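Local coordinates for ribosomal-protein-serine acetyltransferase, putative (PDB 2FCK) that probably transfers an acetyl group from acetyl-coenzyme A to a protein N-terminus, as expected for a GNAT-fold enzyme, although its own function remains unassigned, at residues A[10-15]-A[115-120]; A[23-28]-A[56-61]; A[36-41]-A[102-107]; A[155-160]-A[175-180]. All coordinates share one frame; numbering follows the deposited sequence. Where two conformers were deposited one is given.

Along the chain, contact 2 and contact 3 both lie within the loop closed by contact 1, their segments alternating, and contact 4 opens only after contact 1 has closed. Contacts 1, 3 and 4 all reach the mixed central sheet of the GNAT fold; contact 2 joins helix 25-33 to helix 51-66. Contact 3 is the meeting point: its Tyr-103 packs on Leu-119 of contact 1, and its Trp-104 on Leu-28 of contact 2, with centres about 17 Å and 16 Å away. Contacts 2 and 4 sit on opposite sides of the chain's centre, their centres about 30 Å apart. Strand 98-105 and helix 114-129, in contacts 3 and 1, probably frame the acetyl-coenzyme A site, as in relatives.

Contact 1: A[10-15]-A[115-120]; sequences IVTQRL and GKEALT. With NO3 (nitrate ion), chain D.
In this corner of the GNAT fold, the turn joining strand 10-11 to strand 15-18 is tied to the first turns of helix 114-129, and one carboxylate does most of the tying. Glu-117 leaves the helix with CG anti to its backbone N (chi1 -176°) and runs out extended. Its OE2 takes two hydrogen bonds: Thr-12 OG1 donates at 2.5 Å to the anti lone pair, and Arg-14 N at 2.9 Å to the syn one.

The salt bridge belongs to the other oxygen. Arg-14, bent at chi3, brings NE and NH1 side-on to Glu-117 OE1, the guanidinium lying only 14° from the carboxylate plane; Arg-14 NH2 goes on to Gln-112 O.

Apolar packing is slight, Leu-15 CD1 resting 3.9 Å from Ala-118 CB. At the helix start, where relatives bind the coenzyme's pyrophosphate, a nitrate that also bonds Arg-152 takes a nearly straight hydrogen bond on O3 from Lys-116 N at 2.8 Å.

Contact 2: A[23-28]-A[56-61]; sequences DEAEEL and QFIQAT
Ile-58 reaches from helix 51-66 to the opening turn of helix 25-33, and its longer branch makes much of this helix-helix contact. CB points at the facing helix, and chi1 of -70° sets CG1 anti to the carbonyl carbon, leaving CG2 anti to the backbone N. CG1 then lies 3.9 Å from Leu-28 CD2, the two side chains running antiparallel alongside one another. With chi2 near 165° the branch is extended, so its tip, CD1, settles against the backbone of the other helix, 3.6 Å from Ala-25 CA. Ala-25 CB lies 4.1 Å from the same Ile-58 CD1.

Leu-28 CD2 is shared. Besides Ile-58 it meets Phe-57 CD2 at 3.7 Å, the two side chains roughly perpendicular. The Phe-57 ring is hemmed in further by Thr-61 OG1, which lies 3.5 Å above its plane toward the rim while bonding Phe-57 O, and by the stacked ring of Trp-44. Leu-28 also packs on Leu-83 of strand 83-93.

No hydrogen bond crosses between the two segments. The helices are therefore joined here by aliphatic groups and one aromatic ring, so that fit of shape, not bond direction, sets their spacing.

Contact 3: A[36-41]-A[102-107]; sequences QTLHQW and GYWIGD. With NO3 (nitrate ion), chain C.
Asp-107 OD1 is the polar atom held across this contact, by a single hydrogen bond: Thr-37 OG1 donates to it at 2.9 Å, from 27° above the carboxylate plane. Thr-37 puts its hydroxyl there by taking the crowded position between backbone N and carbonyl carbon (chi1 62°). The other oxygen, Asp-107 OD2, is bonded to Ser-35 OG, which also receives the N-H groups of Thr-37 and Leu-38 in an ST turn. The loop is thus pinned to the start of helix 107-110, for which Gly-106 is the N-cap.

Beside this polar clasp, Leu-38 points at the strand and packs obliquely against the CB and CE3 side of Trp-104. Its CD2 lies 3.7 Å from Trp-104 CB, its CD1 equally near Trp-104 CE3, and the two side chains are roughly perpendicular. Leu-38 CD1 also comes to 4.0 Å from Gly-106 CA.

Strand 98-105 is the GNAT strand that pairs in parallel with strand 134-139, and in relatives the acetyl-coenzyme A lies where these two splay apart. Consistent with such a pocket, Ile-105 N gives a nitrate O1 an almost linear bond, 2.9 Å long with 175° at the hydrogen. Nitrate O2 approaches the edge of the Tyr-103 ring, 3.4 Å from Tyr-103 CE1.

Contact 4: A[155-160]-A[175-180]; sequences ANREQL and IVFSLI. With NO3 (nitrate ion), chain F.
With chi1 at 72°, Ser-178 OG sits between its backbone N and carbonyl carbon, while Glu-158, CG anti to its carbonyl carbon (chi1 -65°) and extended beyond, carries its carboxylate alongside. Ser-178 OG donates to Glu-158 OE2 at 3.0 Å, from well above the carboxylate plane, and a water links the same hydroxyl to Asn-156 ND2. Glu-158 OE1 pairs with Arg-134 in a salt bridge.

Strand 156-164 pairs antiparallel with strand 170-179, whose other side pairs with strand 134-139. Asn-156 and Ser-178 exchange two hydrogen bonds. Glu-158 N bonds Val-176 O at 2.7 Å, but Val-176 N bonds back to Gln-159 O, one residue on: a beta bulge with Glu-158 and Gln-159 opposite Val-176.

The guanidinium of Arg-157 carries Ile-175 CG2 over its centre, 3.7 Å above the plane, and reaches a nitrate through NH1. Phe-177 CE1 meets Arg-157 CB at 3.6 Å.

Backbone bonds thus fix the strands, while the Glu-158 carboxylate, held by a serine hydroxyl and an arginine, would probably stay ionised.

Contact 1: A[10-15]-A[115-120]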
loop_
_atom_site.group_PDB
_atom_site.type_symbol
_atom_site.label_atom_id
_atom_site.label_comp_id
_atom_site.label_asym_id
_atom_site.label_seq_id
_atom_site.Cartn_x
_atom_site.Cartn_y
_atom_site.Cartn_z
ATOM N N ILE A 10 -22.578 6.974 -2.414
ATOM C CA ILE A 10 -23.014 5.912 -1.530
ATOM C C ILE A 10 -24.000 6.568 -0.577
ATOM O O ILE A 10 -23.665 7.548 0.082
ATOM C CB ILE A 10 -21.804 5.266 -0.762
ATOM C CG1 ILE A 10 -20.787 4.590 -1.688
ATOM C CG2 ILE A 10 -22.339 4.250 0.275
ATOM C CD1 ILE A 10 -19.434 4.362 -0.943
ATOM N N VAL A 11 -25.237 6.057 -0.519
ATOM C CA VAL A 11 -26.301 6.676 0.265
ATOM C C VAL A 11 -26.788 5.702 1.331
ATOM O O VAL A 11 -27.059 4.552 1.039
ATOM C CB VAL A 11 -27.509 7.100 -0.619
ATOM C CG1 VAL A 11 -28.556 7.831 0.243
ATOM C CG2 VAL A 11 -27.029 7.933 -1.770
ATOM N N THR A 12 -26.870 6.177 2.552
ATOM C CA THR A 12 -27.289 5.337 3.667
ATOM C C THR A 12 -28.617 5.895 4.178
ATOM O O THR A 12 -29.196 6.748 3.549
ATOM C CB THR A 12 -26.235 5.369 4.801
ATOM O OG1 THR A 12 -26.140 6.696 5.322
ATOM C CG2 THR A 12 -24.872 4.870 4.346
ATOM N N GLN A 13 -29.105 5.437 5.331
ATOM C CA GLN A 13 -30.383 5.968 5.832
ATOM C C GLN A 13 -30.339 7.492 6.040
ATOM O O GLN A 13 -31.272 8.242 5.640
ATOM C CB GLN A 13 -30.759 5.268 7.152
ATOM C CG GLN A 13 -32.057 5.834 7.701
ATOM C CD GLN A 13 -32.320 5.474 9.148
ATOM O OE1 GLN A 13 -31.511 4.838 9.813
ATOM N NE2 GLN A 13 -33.450 5.952 9.663
ATOM N N ARG A 14 -29.253 7.957 6.652
ATOM C CA ARG A 14 -29.165 9.364 7.050
ATOM C C ARG A 14 -28.158 10.223 6.270
ATOM O O ARG A 14 -28.200 11.459 6.370
ATOM C CB ARG A 14 -28.882 9.459 8.544
ATOM C CG ARG A 14 -29.950 8.775 9.434
ATOM C CD ARG A 14 -29.557 8.911 10.872
ATOM N NE ARG A 14 -28.343 8.156 11.188
ATOM C CZ ARG A 14 -27.766 8.145 12.385
ATOM N NH1 ARG A 14 -26.668 7.422 12.601
ATOM N NH2 ARG A 14 -28.316 8.845 13.394
ATOM N N LEU A 15 -27.297 9.568 5.487
ATOM C CA LEU A 15 -26.086 10.207 4.912
ATOM C C LEU A 15 -25.918 9.986 3.419
ATOM O O LEU A 15 -26.382 8.979 2.854
ATOM C CB LEU A 15 -24.787 9.743 5.655
ATOM C CG LEU A 15 -24.783 9.860 7.164
ATOM C CD1 LEU A 15 -23.503 9.171 7.752
ATOM C CD2 LEU A 15 -24.954 11.332 7.610
ATOM N N GLY A 115 -20.294 8.832 12.146
ATOM C CA GLY A 115 -18.981 8.276 11.778
ATOM C C GLY A 115 -19.041 6.780 11.497
ATOM O O GLY A 115 -18.492 6.277 10.498
ATOM N N LYS A 116 -19.772 6.069 12.345
ATOM C CA LYS A 116 -19.928 4.622 12.172
ATOM C C LYS A 116 -20.770 4.348 10.897
ATOM O O LYS A 116 -20.420 3.463 10.103
ATOM C CB LYS A 116 -20.602 3.987 13.402
ATOM C CG LYS A 116 -20.624 2.465 13.302
ATOM C CD LYS A 116 -21.257 1.869 14.540
ATOM C CE LYS A 116 -21.386 0.377 14.430
ATOM N NZ LYS A 116 -22.102 -0.074 15.668
ATOM N N GLU A 117 -21.803 5.133 10.662
ATOM C CA GLU A 117 -22.649 4.914 9.500
ATOM C C GLU A 117 -21.853 5.185 8.197
ATOM O O GLU A 117 -21.895 4.390 7.265
ATOM C CB GLU A 117 -23.900 5.822 9.577
ATOM C CG GLU A 117 -24.906 5.612 8.446
ATOM C CD GLU A 117 -26.177 6.406 8.696
ATOM O OE1 GLU A 117 -26.515 6.652 9.873
ATOM O OE2 GLU A 117 -26.844 6.807 7.731
ATOM N N ALA A 118 -21.127 6.301 8.130
ATOM C CA ALA A 118 -20.360 6.639 6.935
ATOM C C ALA A 118 -19.193 5.647 6.689
ATOM O O ALA A 118 -18.967 5.170 5.565
ATOM C CB ALA A 118 -19.818 8.067 7.072
ATOM N N LEU A 119 -18.432 5.354 7.744
ATOM C CA LEU A 119 -17.263 4.504 7.548
ATOM C C LEU A 119 -17.684 3.067 7.237
ATOM O O LEU A 119 -17.091 2.396 6.382
ATOM C CB LEU A 119 -16.294 4.596 8.757
ATOM C CG LEU A 119 -14.992 3.826 8.659
ATOM C CD1 LEU A 119 -14.206 4.342 7.483
ATOM C CD2 LEU A 119 -14.178 4.031 9.970
ATOM N N THR A 120 -18.767 2.603 7.887
ATOM C CA THR A 120 -19.254 1.259 7.574
ATOM C C THR A 120 -19.733 1.176 6.109
ATOM O O THR A 120 -19.464 0.176 5.428
ATOM C CB THR A 120 -20.409 0.860 8.537
ATOM O OG1 THR A 120 -19.861 0.746 9.875
ATOM C CG2 THR A 120 -21.051 -0.482 8.129
HETATM N N NO3 D . -19.444 7.393 15.478
HETATM O O1 NO3 D . -18.514 8.401 15.362
HETATM O O2 NO3 D . -19.334 6.333 16.340
HETATM O O3 NO3 D . -20.539 7.391 14.679
#

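Contact 2: A[23-28]-A[56-61]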
loop_
_atom_site.group_PDB
_atom_site.type_symbol
_atom_site.label_atom_id
_atom_site.label_comp_id
_atom_site.label_asym_id
_atom_site.label_seq_id
_atom_site.Cartn_x
_atom_site.Cartn_y
_atom_site.Cartn_z
ATOM N N ASP A 23 -18.426 24.502 -5.665
ATOM C CA ASP A 23 -19.333 25.425 -5.037
ATOM C C ASP A 23 -19.529 25.215 -3.532
ATOM O O ASP A 23 -20.288 25.964 -2.927
ATOM C CB ASP A 23 -20.690 25.376 -5.732
ATOM C CG ASP A 23 -20.646 25.942 -7.143
ATOM O OD1 ASP A 23 -19.814 26.842 -7.449
ATOM O OD2 ASP A 23 -21.472 25.489 -7.962
ATOM N N GLU A 24 -18.875 24.213 -2.943
ATOM C CA GLU A 24 -19.095 23.850 -1.517
ATOM C C GLU A 24 -17.890 24.166 -0.613
ATOM O O GLU A 24 -17.769 23.658 0.508
ATOM C CB GLU A 24 -19.506 22.385 -1.402
ATOM C CG GLU A 24 -20.834 22.123 -2.081
ATOM C CD GLU A 24 -21.246 20.666 -2.097
ATOM O OE1 GLU A 24 -20.416 19.770 -2.328
ATOM O OE2 GLU A 24 -22.447 20.406 -1.898
ATOM N N ALA A 25 -17.032 25.054 -1.093
ATOM C CA ALA A 25 -15.846 25.453 -0.334
ATOM C C ALA A 25 -16.217 26.061 1.022
ATOM O O ALA A 25 -15.587 25.742 2.041
ATOM C CB ALA A 25 -15.022 26.428 -1.129
ATOM N N GLU A 26 -17.237 26.915 1.011
ATOM C CA GLU A 26 -17.780 27.526 2.215
ATOM C C GLU A 26 -18.206 26.473 3.249
ATOM O O GLU A 26 -17.903 26.622 4.443
ATOM C CB GLU A 26 -18.911 28.496 1.845
ATOM C CG GLU A 26 -19.992 28.738 2.893
ATOM C CD GLU A 26 -20.949 29.881 2.500
ATOM O OE1 GLU A 26 -22.180 29.636 2.454
ATOM O OE2 GLU A 26 -20.451 31.002 2.223
ATOM N N GLU A 27 -18.902 25.433 2.780
ATOM C CA GLU A 27 -19.359 24.325 3.602
ATOM C C GLU A 27 -18.191 23.546 4.230
ATOM O O GLU A 27 -18.262 23.097 5.375
ATOM C CB GLU A 27 -20.227 23.378 2.769
ATOM C CG GLU A 27 -21.635 23.919 2.474
ATOM C CD GLU A 27 -21.736 24.843 1.250
ATOM O OE1 GLU A 27 -20.736 25.493 0.846
ATOM O OE2 GLU A 27 -22.853 24.931 0.698
ATOM N N LEU A 28 -17.109 23.396 3.473
ATOM C CA LEU A 28 -15.923 22.701 3.982
ATOM C C LEU A 28 -15.210 23.567 5.037
ATOM O O LEU A 28 -14.730 23.062 6.053
ATOM C CB LEU A 28 -14.984 22.358 2.825
ATOM C CG LEU A 28 -13.665 21.675 3.241
ATOM C CD1 LEU A 28 -13.929 20.393 4.019
ATOM C CD2 LEU A 28 -12.774 21.396 2.019
ATOM N N GLN A 56 -8.869 24.677 -3.224
ATOM C CA GLN A 56 -7.720 23.910 -3.727
ATOM C C GLN A 56 -7.785 22.406 -3.360
ATOM O O GLN A 56 -7.509 21.497 -4.174
ATOM C CB GLN A 56 -6.419 24.574 -3.245
ATOM C CG GLN A 56 -5.252 23.613 -2.982
ATOM C CD GLN A 56 -3.881 24.280 -3.029
ATOM O OE1 GLN A 56 -3.731 25.403 -3.540
ATOM N NE2 GLN A 56 -2.865 23.577 -2.521
ATOM N N PHE A 57 -8.155 22.166 -2.116
ATOM C CA PHE A 57 -8.341 20.806 -1.617
ATOM C C PHE A 57 -9.455 20.063 -2.348
ATOM O O PHE A 57 -9.297 18.905 -2.701
ATOM C CB PHE A 57 -8.639 20.819 -0.125
ATOM C CG PHE A 57 -8.948 19.446 0.422
ATOM C CD1 PHE A 57 -7.932 18.506 0.642
ATOM C CD2 PHE A 57 -10.259 19.068 0.635
ATOM C CE1 PHE A 57 -8.240 17.218 1.112
ATOM C CE2 PHE A 57 -10.562 17.808 1.110
ATOM C CZ PHE A 57 -9.559 16.876 1.349
ATOM N N ILE A 58 -10.589 20.740 -2.552
ATOM C CA ILE A 58 -11.688 20.166 -3.305
ATOM C C ILE A 58 -11.258 19.776 -4.739
ATOM O O ILE A 58 -11.519 18.637 -5.171
ATOM C CB ILE A 58 -12.888 21.147 -3.285
ATOM C CG1 ILE A 58 -13.497 21.194 -1.856
ATOM C CG2 ILE A 58 -13.944 20.802 -4.356
ATOM C CD1 ILE A 58 -14.435 22.394 -1.654
ATOM N N GLN A 59 -10.567 20.694 -5.425
ATOM C CA GLN A 59 -10.097 20.438 -6.823
ATOM C C GLN A 59 -9.136 19.212 -6.899
ATOM O O GLN A 59 -9.261 18.354 -7.801
ATOM C CB GLN A 59 -9.556 21.701 -7.573
ATOM C CG GLN A 59 -9.310 22.976 -6.743
ATOM C CD GLN A 59 -8.512 24.092 -7.448
ATOM O OE1 GLN A 59 -7.361 23.890 -7.903
ATOM N NE2 GLN A 59 -9.117 25.296 -7.528
ATOM N N ALA A 60 -8.246 19.111 -5.911
ATOM C CA ALA A 60 -7.301 17.995 -5.795
ATOM C C ALA A 60 -7.988 16.630 -5.574
ATOM O O ALA A 60 -7.643 15.605 -6.189
ATOM C CB ALA A 60 -6.375 18.274 -4.676
ATOM N N THR A 61 -9.000 16.632 -4.721
ATOM C CA THR A 61 -9.716 15.426 -4.431
ATOM C C THR A 61 -10.492 14.933 -5.657
ATOM O O THR A 61 -10.561 13.728 -5.940
ATOM C CB THR A 61 -10.692 15.730 -3.238
ATOM O OG1 THR A 61 -9.909 16.147 -2.094
ATOM C CG2 THR A 61 -11.483 14.518 -2.860
#

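Contact 3: A[36-41]-A[102-107]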
loop_
_atom_site.group_PDB
_atom_site.type_symbol
_atom_site.label_atom_id
_atom_site.label_comp_id
_atom_site.label_asym_id
_atom_site.label_seq_id
_atom_site.Cartn_x
_atom_site.Cartn_y
_atom_site.Cartn_z
ATOM N N GLN A 36 -13.507 21.919 17.366
ATOM C CA GLN A 36 -12.459 22.242 18.342
ATOM C C GLN A 36 -11.111 21.612 17.972
ATOM O O GLN A 36 -10.044 22.189 18.259
ATOM C CB GLN A 36 -12.892 21.734 19.717
ATOM C CG GLN A 36 -11.844 21.860 20.813
ATOM C CD GLN A 36 -12.418 21.516 22.181
ATOM O OE1 GLN A 36 -13.516 20.978 22.285
ATOM N NE2 GLN A 36 -11.669 21.800 23.218
ATOM N N THR A 37 -11.169 20.446 17.331
ATOM C CA THR A 37 -9.969 19.592 17.162
ATOM C C THR A 37 -9.555 19.202 15.748
ATOM O O THR A 37 -8.402 18.815 15.552
ATOM C CB THR A 37 -10.094 18.259 17.933
ATOM O OG1 THR A 37 -11.210 17.516 17.411
ATOM C CG2 THR A 37 -10.249 18.507 19.411
ATOM N N LEU A 38 -10.463 19.238 14.767
ATOM C CA LEU A 38 -10.103 18.775 13.424
ATOM C C LEU A 38 -8.865 19.449 12.838
ATOM O O LEU A 38 -8.070 18.783 12.164
ATOM C CB LEU A 38 -11.296 18.910 12.457
ATOM C CG LEU A 38 -12.380 17.823 12.581
ATOM C CD1 LEU A 38 -13.590 18.193 11.731
ATOM C CD2 LEU A 38 -11.841 16.502 12.091
ATOM N N HIS A 39 -8.688 20.744 13.099
ATOM C CA HIS A 39 -7.595 21.513 12.507
ATOM C C HIS A 39 -6.238 20.853 12.771
ATOM O O HIS A 39 -5.301 21.047 12.012
ATOM C CB HIS A 39 -7.559 22.931 13.085
ATOM C CG HIS A 39 -7.287 22.965 14.553
ATOM N ND1 HIS A 39 -8.273 22.770 15.502
ATOM C CD2 HIS A 39 -6.126 23.103 15.233
ATOM C CE1 HIS A 39 -7.732 22.835 16.707
ATOM N NE2 HIS A 39 -6.434 23.038 16.572
ATOM N N GLN A 40 -6.123 20.082 13.835
ATOM C CA GLN A 40 -4.805 19.579 14.171
ATOM C C GLN A 40 -4.479 18.274 13.471
ATOM O O GLN A 40 -3.314 17.881 13.435
ATOM C CB GLN A 40 -4.649 19.418 15.663
ATOM C CG GLN A 40 -5.388 18.279 16.256
ATOM C CD GLN A 40 -5.483 18.403 17.774
ATOM O OE1 GLN A 40 -4.465 18.485 18.473
ATOM N NE2 GLN A 40 -6.703 18.395 18.288
ATOM N N TRP A 41 -5.498 17.628 12.914
ATOM C CA TRP A 41 -5.355 16.333 12.270
ATOM C C TRP A 41 -5.414 16.415 10.755
ATOM O O TRP A 41 -4.788 15.617 10.086
ATOM C CB TRP A 41 -6.428 15.344 12.757
ATOM C CG TRP A 41 -6.559 15.259 14.245
ATOM C CD1 TRP A 41 -7.682 15.537 14.996
ATOM C CD2 TRP A 41 -5.544 14.875 15.179
ATOM N NE1 TRP A 41 -7.416 15.342 16.331
ATOM C CE2 TRP A 41 -6.108 14.945 16.472
ATOM C CE3 TRP A 41 -4.201 14.492 15.049
ATOM C CZ2 TRP A 41 -5.370 14.633 17.637
ATOM C CZ3 TRP A 41 -3.475 14.183 16.201
ATOM C CH2 TRP A 41 -4.065 14.253 17.482
ATOM N N GLY A 102 -9.074 6.387 5.199
ATOM C CA GLY A 102 -8.909 7.470 6.141
ATOM C C GLY A 102 -10.264 8.114 6.331
ATOM O O GLY A 102 -11.204 7.832 5.584
ATOM N N TYR A 103 -10.378 8.954 7.344
ATOM C CA TYR A 103 -11.637 9.624 7.619
ATOM C C TYR A 103 -11.438 10.720 8.668
ATOM O O TYR A 103 -10.431 10.713 9.412
ATOM C CB TYR A 103 -12.740 8.643 8.160
ATOM C CG TYR A 103 -12.167 7.765 9.283
ATOM C CD1 TYR A 103 -12.211 8.190 10.601
ATOM C CD2 TYR A 103 -11.560 6.556 8.980
ATOM C CE1 TYR A 103 -11.635 7.372 11.653
ATOM C CE2 TYR A 103 -10.986 5.738 9.994
ATOM C CZ TYR A 103 -11.026 6.161 11.300
ATOM O OH TYR A 103 -10.481 5.337 12.285
ATOM N N TRP A 104 -12.398 11.630 8.730
ATOM C CA TRP A 104 -12.430 12.578 9.836
ATOM C C TRP A 104 -13.873 13.006 9.977
ATOM O O TRP A 104 -14.558 13.223 9.008
ATOM C CB TRP A 104 -11.450 13.747 9.638
ATOM C CG TRP A 104 -11.482 14.452 8.324
ATOM C CD1 TRP A 104 -10.672 14.254 7.271
ATOM C CD2 TRP A 104 -12.383 15.505 7.963
ATOM N NE1 TRP A 104 -11.000 15.136 6.250
ATOM C CE2 TRP A 104 -12.047 15.914 6.657
ATOM C CE3 TRP A 104 -13.430 16.153 8.633
ATOM C CZ2 TRP A 104 -12.734 16.945 5.994
ATOM C CZ3 TRP A 104 -14.105 17.181 7.991
ATOM C CH2 TRP A 104 -13.759 17.557 6.676
ATOM N N ILE A 105 -14.371 13.022 11.210
ATOM C CA ILE A 105 -15.777 13.328 11.400
ATOM C C ILE A 105 -15.843 14.348 12.538
ATOM O O ILE A 105 -15.126 14.200 13.528
ATOM C CB ILE A 105 -16.615 12.062 11.832
ATOM C CG1 ILE A 105 -16.470 10.910 10.813
ATOM C CG2 ILE A 105 -18.087 12.425 12.070
ATOM C CD1 ILE A 105 -17.237 11.147 9.515
ATOM N N GLY A 106 -16.675 15.369 12.348
ATOM C CA GLY A 106 -16.833 16.415 13.343
ATOM C C GLY A 106 -17.395 15.819 14.617
ATOM O O GLY A 106 -18.289 14.965 14.585
ATOM N N ASP A 107 -16.820 16.290 15.724
ATOM C CA ASP A 107 -17.090 15.944 17.086
ATOM C C ASP A 107 -18.624 15.750 17.366
ATOM O O ASP A 107 -19.057 14.698 17.870
ATOM C CB ASP A 107 -16.394 17.045 17.967
ATOM C CG ASP A 107 -14.998 17.574 17.346
ATOM O OD1 ASP A 107 -14.035 17.900 18.111
ATOM O OD2 ASP A 107 -14.817 17.671 16.096
HETATM N N NO3 C . -12.620 11.106 13.430
HETATM O O1 NO3 C . -12.581 12.494 13.372
HETATM O O2 NO3 C . -11.450 10.395 13.248
HETATM O O3 NO3 C . -13.798 10.411 13.650
#

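Contact 4: A[155-160]-A[175-180]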
loop_
_atom_site.group_PDB
_atom_site.type_symbol
_atom_site.label_atom_id
_atom_site.label_comp_id
_atom_site.label_asym_id
_atom_site.label_seq_id
_atom_site.Cartn_x
_atom_site.Cartn_y
_atom_site.Cartn_z
ATOM N N ALA A 155 -12.766 -2.828 13.447
ATOM C CA ALA A 155 -11.359 -2.974 13.046
ATOM C C ALA A 155 -10.585 -3.617 14.160
ATOM O O ALA A 155 -11.007 -3.590 15.328
ATOM C CB ALA A 155 -10.723 -1.629 12.619
ATOM N N ASN A 156 -9.478 -4.250 13.783
ATOM C CA ASN A 156 -8.608 -4.860 14.771
ATOM C C ASN A 156 -7.290 -4.116 14.821
ATOM O O ASN A 156 -6.658 -3.899 13.794
ATOM C CB ASN A 156 -8.367 -6.322 14.413
ATOM C CG ASN A 156 -9.641 -7.157 14.555
ATOM O OD1 ASN A 156 -10.357 -7.082 15.562
ATOM N ND2 ASN A 156 -9.944 -7.933 13.523
ATOM N N ARG A 157 -6.865 -3.736 16.012
ATOM C CA ARG A 157 -5.582 -3.046 16.102
ATOM C C ARG A 157 -4.446 -4.004 15.861
ATOM O O ARG A 157 -4.435 -5.135 16.395
ATOM C CB ARG A 157 -5.460 -2.391 17.485
ATOM C CG ARG A 157 -4.124 -1.728 17.730
ATOM C CD ARG A 157 -3.876 -1.614 19.211
ATOM N NE ARG A 157 -3.627 -0.212 19.545
ATOM C CZ ARG A 157 -2.409 0.326 19.554
ATOM N NH1 ARG A 157 -2.243 1.611 19.843
ATOM N NH2 ARG A 157 -1.366 -0.426 19.272
ATOM N N GLU A 158 -3.486 -3.550 15.057
ATOM C CA GLU A 158 -2.245 -4.258 14.889
ATOM C C GLU A 158 -1.165 -3.345 15.440
ATOM O O GLU A 158 -1.160 -2.979 16.610
ATOM C CB GLU A 158 -2.006 -4.650 13.414
ATOM C CG GLU A 158 -3.078 -5.669 12.922
ATOM C CD GLU A 158 -3.017 -6.026 11.456
ATOM O OE1 GLU A 158 -2.109 -5.545 10.746
ATOM O OE2 GLU A 158 -3.880 -6.826 11.015
ATOM N N GLN A 159 -0.279 -2.920 14.576
ATOM C CA GLN A 159 0.962 -2.381 15.009
ATOM C C GLN A 159 0.976 -0.878 15.275
ATOM O O GLN A 159 0.157 -0.129 14.731
ATOM C CB GLN A 159 2.001 -2.734 13.952
ATOM C CG GLN A 159 3.364 -2.807 14.495
ATOM C CD GLN A 159 3.768 -4.162 15.032
ATOM O OE1 GLN A 159 4.933 -4.366 15.345
ATOM N NE2 GLN A 159 2.826 -5.083 15.150
ATOM N N LEU A 160 1.911 -0.450 16.123
ATOM C CA LEU A 160 2.347 0.910 16.112
ATOM C C LEU A 160 3.554 0.881 15.149
ATOM O O LEU A 160 4.584 0.260 15.462
ATOM C CB LEU A 160 2.863 1.293 17.507
ATOM C CG LEU A 160 3.438 2.709 17.642
ATOM C CD1 LEU A 160 2.425 3.717 17.225
ATOM C CD2 LEU A 160 3.820 2.957 19.145
ATOM N N ILE A 175 -0.750 4.066 14.161
ATOM C CA ILE A 175 -1.310 2.793 14.556
ATOM C C ILE A 175 -2.099 2.223 13.383
ATOM O O ILE A 175 -2.988 2.874 12.820
ATOM C CB ILE A 175 -2.319 2.958 15.719
ATOM C CG1 ILE A 175 -1.693 3.718 16.894
ATOM C CG2 ILE A 175 -2.874 1.569 16.049
ATOM C CD1 ILE A 175 -2.736 4.228 17.965
ATOM N N VAL A 176 -1.766 0.997 13.019
ATOM C CA VAL A 176 -2.436 0.299 11.930
ATOM C C VAL A 176 -3.565 -0.563 12.480
ATOM O O VAL A 176 -3.325 -1.384 13.376
ATOM C CB VAL A 176 -1.393 -0.618 11.216
ATOM C CG1 VAL A 176 -2.067 -1.486 10.161
ATOM C CG2 VAL A 176 -0.258 0.261 10.679
ATOM N N PHE A 177 -4.775 -0.336 11.956
ATOM C CA PHE A 177 -5.906 -1.220 12.217
ATOM C C PHE A 177 -6.250 -1.931 10.906
ATOM O O PHE A 177 -6.123 -1.323 9.817
ATOM C CB PHE A 177 -7.134 -0.395 12.646
ATOM C CG PHE A 177 -6.957 0.330 13.943
ATOM C CD1 PHE A 177 -7.478 -0.183 15.124
ATOM C CD2 PHE A 177 -6.257 1.543 13.964
ATOM C CE1 PHE A 177 -7.314 0.510 16.318
ATOM C CE2 PHE A 177 -6.087 2.269 15.128
ATOM C CZ PHE A 177 -6.606 1.716 16.347
ATOM N N SER A 178 -6.791 -3.151 11.002
ATOM C CA SER A 178 -7.229 -3.866 9.821
ATOM C C SER A 178 -8.693 -4.280 9.895
ATOM O O SER A 178 -9.260 -4.450 10.973
ATOM C CB SER A 178 -6.378 -5.135 9.610
ATOM O OG SER A 178 -6.722 -6.092 10.596
ATOM N N LEU A 179 -9.269 -4.451 8.711
ATOM C CA LEU A 179 -10.575 -5.079 8.562
ATOM C C LEU A 179 -10.435 -6.147 7.487
ATOM O O LEU A 179 -9.797 -5.898 6.447
ATOM C CB LEU A 179 -11.594 -4.031 8.061
ATOM C CG LEU A 179 -11.868 -2.873 9.004
ATOM C CD1 LEU A 179 -11.862 -1.549 8.268
ATOM C CD2 LEU A 179 -13.164 -3.113 9.658
ATOM N N ILE A 180 -11.034 -7.314 7.737
ATOM C CA ILE A 180 -11.163 -8.341 6.718
ATOM C C ILE A 180 -12.621 -8.765 6.584
ATOM O O ILE A 180 -13.408 -8.569 7.516
ATOM C CB ILE A 180 -10.267 -9.583 6.950
ATOM C CG1 ILE A 180 -10.747 -10.403 8.151
ATOM C CG2 ILE A 180 -8.789 -9.152 7.054
ATOM C CD1 ILE A 180 -9.888 -11.666 8.447
HETATM N N NO3 F . 0.328 3.609 20.847
HETATM O O1 NO3 F . 0.657 2.252 20.642
HETATM O O2 NO3 F . 1.262 4.517 21.384
HETATM O O3 NO3 F . -0.946 4.083 20.517
HETATM O O HOH W 1 -8.887 -7.686 11.014
#